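Local coordinates for protein arginyl-tRNA synthetase, putative (PDB 5JLD) that probably joins L-arginine to tRNA(Arg) at the expense of ATP, as a monomeric class I aminoacyl-tRNA synthetase of the malaria parasite Plasmodium falciparum, at residues Lys99-Ile102 with Glu103-Lys107; Leu507-Ile510 with Tyr511-Asn514; Phe552-Asn555 with Cys556-Leu559. All coordinates share one frame; numbering follows the deposited sequence. Where two conformers were deposited one is given.

Contact 1 of 3, residues Lys99-Ile102 with Glu103-Lys107; sequences KDYI and ETSLK
Glu-103 and Lys-99 form an i to i+4 salt bridge on the helix 99-108, which follows the last strand of the small antiparallel sheet in the N-terminal region of this synthetase. Lys-99 NZ lies 2.7 Å from Glu-103 OE2 and meets it on the syn side, 17° out of the carboxylate plane. The lysine chain runs extended as far as CE and bends only at its last torsion (chi4 -63°), which swings NZ round to the carboxylate. The same OE2 accepts from Leu-507 N, so one oxygen serves a charged side chain and the backbone of the loop ahead of helix 510-520. Ile-102, beside Glu-103 in sequence, packs CG2 on Leu-106 CD1 at 4.0 Å, the two side chains lying alongside one another, and both also touch Leu-507. Further along the helix, Ser-105 OG hydrogen-bonds to Tyr-101 O at 2.7 Å, while Ser-105 N reaches that carbonyl from the opposite face of its plane. This bond leaves Ser-105 OG 3.1 Å above the plane of the Tyr-101 ring, offset toward the rim and 3.2 Å from Tyr-101 CZ.

Contact 2 of 3, residues Leu507-Ile510 with Tyr511-Asn514; sequences LTSI and YEIN
Ser-509 and Glu-512 close a capping box whose two halves are unequal: the serine's bond is short and straight, the glutamate's weak. Ser-509 is the N-cap of helix 510-520 in the DALR anticodon-binding region. Its OG, carried anti to its own backbone N, accepts from Tyr-511 N at 2.9 Å with an N-H...O angle of 169°. In return Glu-512 OE2 takes Ser-509 N at 3.2 Å, but the angle of 128° marks this bond as weak, and the bond from Thr-508 OG1 to the same oxygen is weak too. The glutamate chain is bent at chi2, and its carboxylate lies by the side chain of Thr-508 and the backbone N of Ser-509. Helical bonding begins at once behind the cap, with Ile-513 N pointing almost straight at Ser-509 O.

Two apolar contacts accompany the box. Leu-507 CB meets Ile-513 CD1 at 3.7 Å, on the side where both residues also touch Ile-102 of helix 99-108. Next to the cap, Ile-510 places CG2 in the crowded position between its backbone N and carbonyl carbon, and from there the methyl faces the ring of the next residue. This is a CH-pi contact over the ring centre: Ile-510 CG2 stands 3.8 Å from the Tyr-511 centroid, 8° off the ring normal.

Contact 3 of 3, residues Phe552-Asn555 with Cys556-Leu559; sequences FYEN and CKVL
Tyr-553 and Lys-557 cross at about a right angle at the C-terminal end of helix 536-556, within the DALR anticodon-binding region. Lys-557 CB sits over one face of the tyrosine ring in a CH-pi contact, 4.1 Å from the centroid and 15° off the normal, and Lys-557 CD reaches Tyr-553 CE2 at 3.8 Å. From there the lysine runs on, extended beyond CG, past the backbone of Glu-554 to that residue's carboxylate. Lys-557 NZ and Glu-554 OE1 form a salt bridge of 2.9 Å, with the nitrogen nearly along the C-O axis. Glu-554 is bent at chi2 (-60°) and thereby turns its acid group back toward the lysine.

Phe-552 and Cys-556 meet differently. The sulfur lies oblique to the ring, 63° off its normal, with Cys-556 SG 3.7 Å from Phe-552 CD1; both residues also touch Glu-512 and Arg-567. At the backbone, Tyr-553 O accepts from Cys-556 N and Lys-557 N, both at 2.9 Å, as the helix gives way to a type I turn at Cys-556 to Leu-559. The contact is thus two-sided: a buried sulfur-aromatic pair facing neighbouring helices, and an exposed ion pair whose strength solvent would be expected to screen.

Contacts 1, 2 and 3 come in that order along the chain, and contact 2 lies spatially between the others: its centre is about 11 Å from each of theirs, while contacts 1 and 3 are about 20 Å apart, with nearest atoms about 10 Å apart. Helix 99-108 carries contact 1, the start of helix 510-520 contact 2, and the end of helix 536-556 contact 3. Leu-507 and Ile-513 join contact 2 to contact 1, and Glu-512 joins it to Phe-552 and Cys-556 of contact 3. Residues 507-514 and 552-559 belong to the DALR anticodon-binding region; through Leu-507 and Ile-513, the start of helix 510-520 thus links that region to the N-terminal part, some 400 residues earlier in sequence.

Contact 1 of 3, residues Lys99-Ile102 with Glu103-Lys107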
loop_
_atom_site.group_PDB
_atom_site.type_symbol
_atom_site.label_atom_id
_atom_site.label_comp_id
_atom_site.label_asym_id
_atom_site.label_seq_id
_atom_site.Cartn_x
_atom_site.Cartn_y
_atom_site.Cartn_z
ATOM N N LYS A 99 20.280 -24.740 -5.124
ATOM C CA LYS A 99 19.121 -25.589 -4.920
ATOM C C LYS A 99 18.908 -25.867 -3.420
ATOM O O LYS A 99 17.776 -25.852 -2.909
ATOM C CB LYS A 99 19.335 -26.890 -5.727
ATOM C CG LYS A 99 18.480 -28.085 -5.356
ATOM C CD LYS A 99 18.930 -29.323 -6.150
ATOM C CE LYS A 99 18.011 -30.509 -5.896
ATOM N NZ LYS A 99 18.036 -30.951 -4.472
ATOM N N ASP A 100 20.005 -26.086 -2.700
ATOM C CA ASP A 100 19.894 -26.422 -1.286
ATOM C C ASP A 100 19.502 -25.213 -0.441
ATOM O O ASP A 100 18.673 -25.337 0.466
ATOM C CB ASP A 100 21.190 -27.027 -0.752
ATOM C CG ASP A 100 21.050 -27.495 0.688
ATOM O OD1 ASP A 100 20.403 -28.542 0.917
ATOM O OD2 ASP A 100 21.570 -26.808 1.591
ATOM N N TYR A 101 20.069 -24.046 -0.734
ATOM C CA TYR A 101 19.640 -22.851 -0.021
ATOM C C TYR A 101 18.137 -22.614 -0.191
ATOM O O TYR A 101 17.430 -22.302 0.775
ATOM C CB TYR A 101 20.388 -21.591 -0.470
ATOM C CG TYR A 101 19.812 -20.354 0.231
ATOM C CD1 TYR A 101 20.054 -20.118 1.579
ATOM C CD2 TYR A 101 18.988 -19.458 -0.454
ATOM C CE1 TYR A 101 19.497 -18.990 2.233
ATOM C CE2 TYR A 101 18.452 -18.349 0.170
ATOM C CZ TYR A 101 18.697 -18.117 1.511
ATOM O OH TYR A 101 18.131 -17.001 2.100
ATOM N N ILE A 102 17.657 -22.745 -1.422
ATOM C CA ILE A 102 16.246 -22.504 -1.702
ATOM C C ILE A 102 15.361 -23.539 -0.988
ATOM O O ILE A 102 14.343 -23.183 -0.381
ATOM C CB ILE A 102 15.973 -22.516 -3.215
ATOM C CG1 ILE A 102 16.768 -21.395 -3.895
ATOM C CG2 ILE A 102 14.501 -22.332 -3.490
ATOM C CD1 ILE A 102 16.599 -21.353 -5.412
ATOM N N GLU A 103 15.771 -24.804 -1.030
ATOM C CA GLU A 103 15.014 -25.878 -0.378
ATOM C C GLU A 103 14.931 -25.702 1.134
ATOM O O GLU A 103 13.846 -25.783 1.726
ATOM C CB GLU A 103 15.632 -27.247 -0.701
ATOM C CG GLU A 103 15.330 -27.732 -2.098
ATOM C CD GLU A 103 16.181 -28.921 -2.531
ATOM O OE1 GLU A 103 17.072 -29.358 -1.766
ATOM O OE2 GLU A 103 15.944 -29.424 -3.641
ATOM N N THR A 104 16.080 -25.457 1.753
ATOM C CA THR A 104 16.158 -25.234 3.196
ATOM C C THR A 104 15.332 -24.003 3.612
ATOM O O THR A 104 14.615 -24.004 4.659
ATOM C CB THR A 104 17.636 -25.049 3.645
ATOM O OG1 THR A 104 18.413 -26.193 3.254
ATOM C CG2 THR A 104 17.735 -24.875 5.160
ATOM N N SER A 105 15.412 -22.955 2.787
ATOM C CA SER A 105 14.698 -21.715 3.113
ATOM C C SER A 105 13.196 -22.001 3.053
ATOM O O SER A 105 12.452 -21.637 3.952
ATOM C CB SER A 105 15.092 -20.579 2.165
ATOM O OG SER A 105 16.481 -20.266 2.252
ATOM N N LEU A 106 12.770 -22.710 2.012
ATOM C CA LEU A 106 11.368 -23.098 1.874
ATOM C C LEU A 106 10.889 -23.934 3.056
ATOM O O LEU A 106 9.770 -23.756 3.532
ATOM C CB LEU A 106 11.156 -23.869 0.566
ATOM C CG LEU A 106 11.151 -23.003 -0.697
ATOM C CD1 LEU A 106 11.178 -23.871 -1.935
ATOM C CD2 LEU A 106 9.942 -22.064 -0.716
ATOM N N LYS A 107 11.737 -24.845 3.522
ATOM C CA LYS A 107 11.386 -25.691 4.658
ATOM C C LYS A 107 11.201 -24.873 5.942
ATOM O O LYS A 107 10.407 -25.247 6.803
ATOM C CB LYS A 107 12.447 -26.768 4.887
ATOM C CG LYS A 107 12.609 -27.771 3.750
ATOM C CD LYS A 107 13.668 -28.815 4.122
ATOM C CE LYS A 107 13.890 -29.814 2.992
ATOM N NZ LYS A 107 15.090 -30.675 3.245
#

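Contact 2 of 3, residues Leu507-Ile510 with Tyr511-Asn514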
loop_
_atom_site.group_PDB
_atom_site.type_symbol
_atom_site.label_atom_id
_atom_site.label_comp_id
_atom_site.label_asym_id
_atom_site.label_seq_id
_atom_site.Cartn_x
_atom_site.Cartn_y
_atom_site.Cartn_z
ATOM N N LEU A 507 13.769 -29.648 -5.472
ATOM C CA LEU A 507 13.644 -28.783 -6.627
ATOM C C LEU A 507 14.557 -29.302 -7.738
ATOM O O LEU A 507 15.715 -28.901 -7.862
ATOM C CB LEU A 507 13.975 -27.348 -6.226
ATOM C CG LEU A 507 13.272 -26.957 -4.914
ATOM C CD1 LEU A 507 13.631 -25.559 -4.471
ATOM C CD2 LEU A 507 11.753 -27.102 -5.025
ATOM N N THR A 508 14.005 -30.203 -8.544
ATOM C CA THR A 508 14.770 -30.966 -9.516
ATOM C C THR A 508 14.768 -30.307 -10.890
ATOM O O THR A 508 15.667 -30.538 -11.698
ATOM C CB THR A 508 14.215 -32.412 -9.634
ATOM O OG1 THR A 508 12.832 -32.378 -10.014
ATOM C CG2 THR A 508 14.320 -33.126 -8.302
ATOM N N SER A 509 13.761 -29.481 -11.158
ATOM C CA SER A 509 13.686 -28.813 -12.451
ATOM C C SER A 509 13.985 -27.331 -12.321
ATOM O O SER A 509 13.846 -26.731 -11.242
ATOM C CB SER A 509 12.313 -29.009 -13.091
ATOM O OG SER A 509 12.017 -27.947 -13.981
ATOM N N ILE A 510 14.397 -26.731 -13.431
ATOM C CA ILE A 510 14.616 -25.296 -13.450
ATOM C C ILE A 510 13.334 -24.546 -13.044
ATOM O O ILE A 510 13.400 -23.435 -12.509
ATOM C CB ILE A 510 15.093 -24.821 -14.833
ATOM C CG1 ILE A 510 15.525 -23.352 -14.776
ATOM C CG2 ILE A 510 13.999 -25.036 -15.877
ATOM C CD1 ILE A 510 16.548 -23.062 -13.691
ATOM N N TYR A 511 12.178 -25.173 -13.252
ATOM C CA TYR A 511 10.898 -24.526 -12.978
ATOM C C TYR A 511 10.572 -24.540 -11.489
ATOM O O TYR A 511 9.964 -23.599 -10.962
ATOM C CB TYR A 511 9.779 -25.193 -13.780
ATOM C CG TYR A 511 10.031 -25.163 -15.266
ATOM C CD1 TYR A 511 9.968 -23.971 -15.979
ATOM C CD2 TYR A 511 10.361 -26.327 -15.957
ATOM C CE1 TYR A 511 10.216 -23.940 -17.343
ATOM C CE2 TYR A 511 10.612 -26.303 -17.318
ATOM C CZ TYR A 511 10.542 -25.108 -18.004
ATOM O OH TYR A 511 10.784 -25.091 -19.360
ATOM N N GLU A 512 10.986 -25.612 -10.822
ATOM C CA GLU A 512 10.806 -25.746 -9.379
ATOM C C GLU A 512 11.772 -24.830 -8.652
ATOM O O GLU A 512 11.406 -24.192 -7.670
ATOM C CB GLU A 512 11.003 -27.197 -8.948
ATOM C CG GLU A 512 9.787 -28.068 -9.198
ATOM C CD GLU A 512 10.164 -29.500 -9.508
ATOM O OE1 GLU A 512 9.975 -30.377 -8.645
ATOM O OE2 GLU A 512 10.659 -29.742 -10.624
ATOM N N ILE A 513 13.001 -24.767 -9.163
ATOM C CA ILE A 513 13.986 -23.788 -8.720
ATOM C C ILE A 513 13.418 -22.381 -8.839
ATOM O O ILE A 513 13.441 -21.618 -7.880
ATOM C CB ILE A 513 15.303 -23.866 -9.538
ATOM C CG1 ILE A 513 16.076 -25.139 -9.206
ATOM C CG2 ILE A 513 16.184 -22.661 -9.242
ATOM C CD1 ILE A 513 16.527 -25.209 -7.752
ATOM N N ASN A 514 12.902 -22.049 -10.018
ATOM C CA ASN A 514 12.385 -20.699 -10.276
ATOM C C ASN A 514 11.180 -20.315 -9.395
ATOM O O ASN A 514 11.082 -19.170 -8.897
ATOM C CB ASN A 514 12.004 -20.562 -11.749
ATOM C CG ASN A 514 13.205 -20.324 -12.642
ATOM O OD1 ASN A 514 14.341 -20.301 -12.174
ATOM N ND2 ASN A 514 12.958 -20.150 -13.940
#

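Contact 3 of 3, residues Phe552-Asn555 with Cys556-Leu559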
loop_
_atom_site.group_PDB
_atom_site.type_symbol
_atom_site.label_atom_id
_atom_site.label_comp_id
_atom_site.label_asym_id
_atom_site.label_seq_id
_atom_site.Cartn_x
_atom_site.Cartn_y
_atom_site.Cartn_z
ATOM N N PHE A 552 5.633 -23.919 -13.855
ATOM C CA PHE A 552 5.881 -25.112 -13.076
ATOM C C PHE A 552 4.901 -26.192 -13.535
ATOM O O PHE A 552 5.330 -27.228 -14.077
ATOM C CB PHE A 552 5.760 -24.786 -11.587
ATOM C CG PHE A 552 5.575 -25.964 -10.687
ATOM C CD1 PHE A 552 6.511 -26.991 -10.636
ATOM C CD2 PHE A 552 4.479 -26.018 -9.836
ATOM C CE1 PHE A 552 6.343 -28.062 -9.777
ATOM C CE2 PHE A 552 4.306 -27.079 -8.968
ATOM C CZ PHE A 552 5.242 -28.109 -8.940
ATOM N N TYR A 553 3.601 -25.914 -13.423
ATOM C CA TYR A 553 2.596 -26.951 -13.663
ATOM C C TYR A 553 2.755 -27.548 -15.061
ATOM O O TYR A 553 3.014 -28.746 -15.213
ATOM C CB TYR A 553 1.173 -26.411 -13.487
ATOM C CG TYR A 553 0.126 -27.445 -13.834
ATOM C CD1 TYR A 553 -0.230 -28.442 -12.931
ATOM C CD2 TYR A 553 -0.470 -27.456 -15.092
ATOM C CE1 TYR A 553 -1.174 -29.406 -13.267
ATOM C CE2 TYR A 553 -1.408 -28.415 -15.437
ATOM C CZ TYR A 553 -1.758 -29.387 -14.525
ATOM O OH TYR A 553 -2.695 -30.335 -14.881
ATOM N N GLU A 554 2.645 -26.690 -16.070
ATOM C CA GLU A 554 2.720 -27.096 -17.472
ATOM C C GLU A 554 3.930 -27.966 -17.784
ATOM O O GLU A 554 3.928 -28.704 -18.766
ATOM C CB GLU A 554 2.749 -25.863 -18.384
ATOM C CG GLU A 554 1.535 -24.962 -18.268
ATOM C CD GLU A 554 0.251 -25.676 -18.607
ATOM O OE1 GLU A 554 0.286 -26.585 -19.469
ATOM O OE2 GLU A 554 -0.793 -25.328 -18.018
ATOM N N ASN A 555 4.968 -27.883 -16.962
ATOM C CA ASN A 555 6.187 -28.577 -17.331
ATOM C C ASN A 555 6.523 -29.718 -16.389
ATOM O O ASN A 555 7.476 -30.467 -16.634
ATOM C CB ASN A 555 7.347 -27.593 -17.417
ATOM C CG ASN A 555 7.144 -26.563 -18.510
ATOM O OD1 ASN A 555 6.043 -26.040 -18.684
ATOM N ND2 ASN A 555 8.188 -26.307 -19.288
ATOM N N CYS A 556 5.723 -29.874 -15.336
ATOM C CA CYS A 556 5.944 -30.973 -14.402
ATOM C C CYS A 556 4.752 -31.919 -14.355
ATOM O O CYS A 556 4.814 -32.988 -13.744
ATOM C CB CYS A 556 6.256 -30.433 -13.009
ATOM S SG CYS A 556 7.868 -29.607 -12.898
ATOM N N LYS A 557 3.677 -31.519 -15.028
ATOM C CA LYS A 557 2.453 -32.308 -15.116
ATOM C C LYS A 557 2.623 -33.643 -15.846
ATOM O O LYS A 557 1.731 -34.486 -15.806
ATOM C CB LYS A 557 1.370 -31.488 -15.824
ATOM C CG LYS A 557 1.836 -30.933 -17.166
ATOM C CD LYS A 557 0.695 -30.375 -17.996
ATOM C CE LYS A 557 1.093 -30.274 -19.464
ATOM N NZ LYS A 557 0.148 -29.407 -20.223
ATOM N N VAL A 558 3.751 -33.833 -16.527
ATOM C CA VAL A 558 3.952 -35.044 -17.336
ATOM C C VAL A 558 5.001 -36.009 -16.746
ATOM O O VAL A 558 5.248 -37.095 -17.286
ATOM C CB VAL A 558 4.351 -34.677 -18.788
ATOM C CG1 VAL A 558 3.147 -34.148 -19.550
ATOM C CG2 VAL A 558 5.494 -33.651 -18.792
ATOM N N LEU A 559 5.600 -35.615 -15.630
ATOM C CA LEU A 559 6.509 -36.484 -14.884
ATOM C C LEU A 559 5.765 -37.611 -14.151
ATOM O O LEU A 559 4.534 -37.556 -13.998
ATOM C CB LEU A 559 7.301 -35.657 -13.878
ATOM C CG LEU A 559 8.095 -34.493 -14.456
ATOM C CD1 LEU A 559 8.570 -33.611 -13.323
ATOM C CD2 LEU A 559 9.273 -35.038 -15.262
#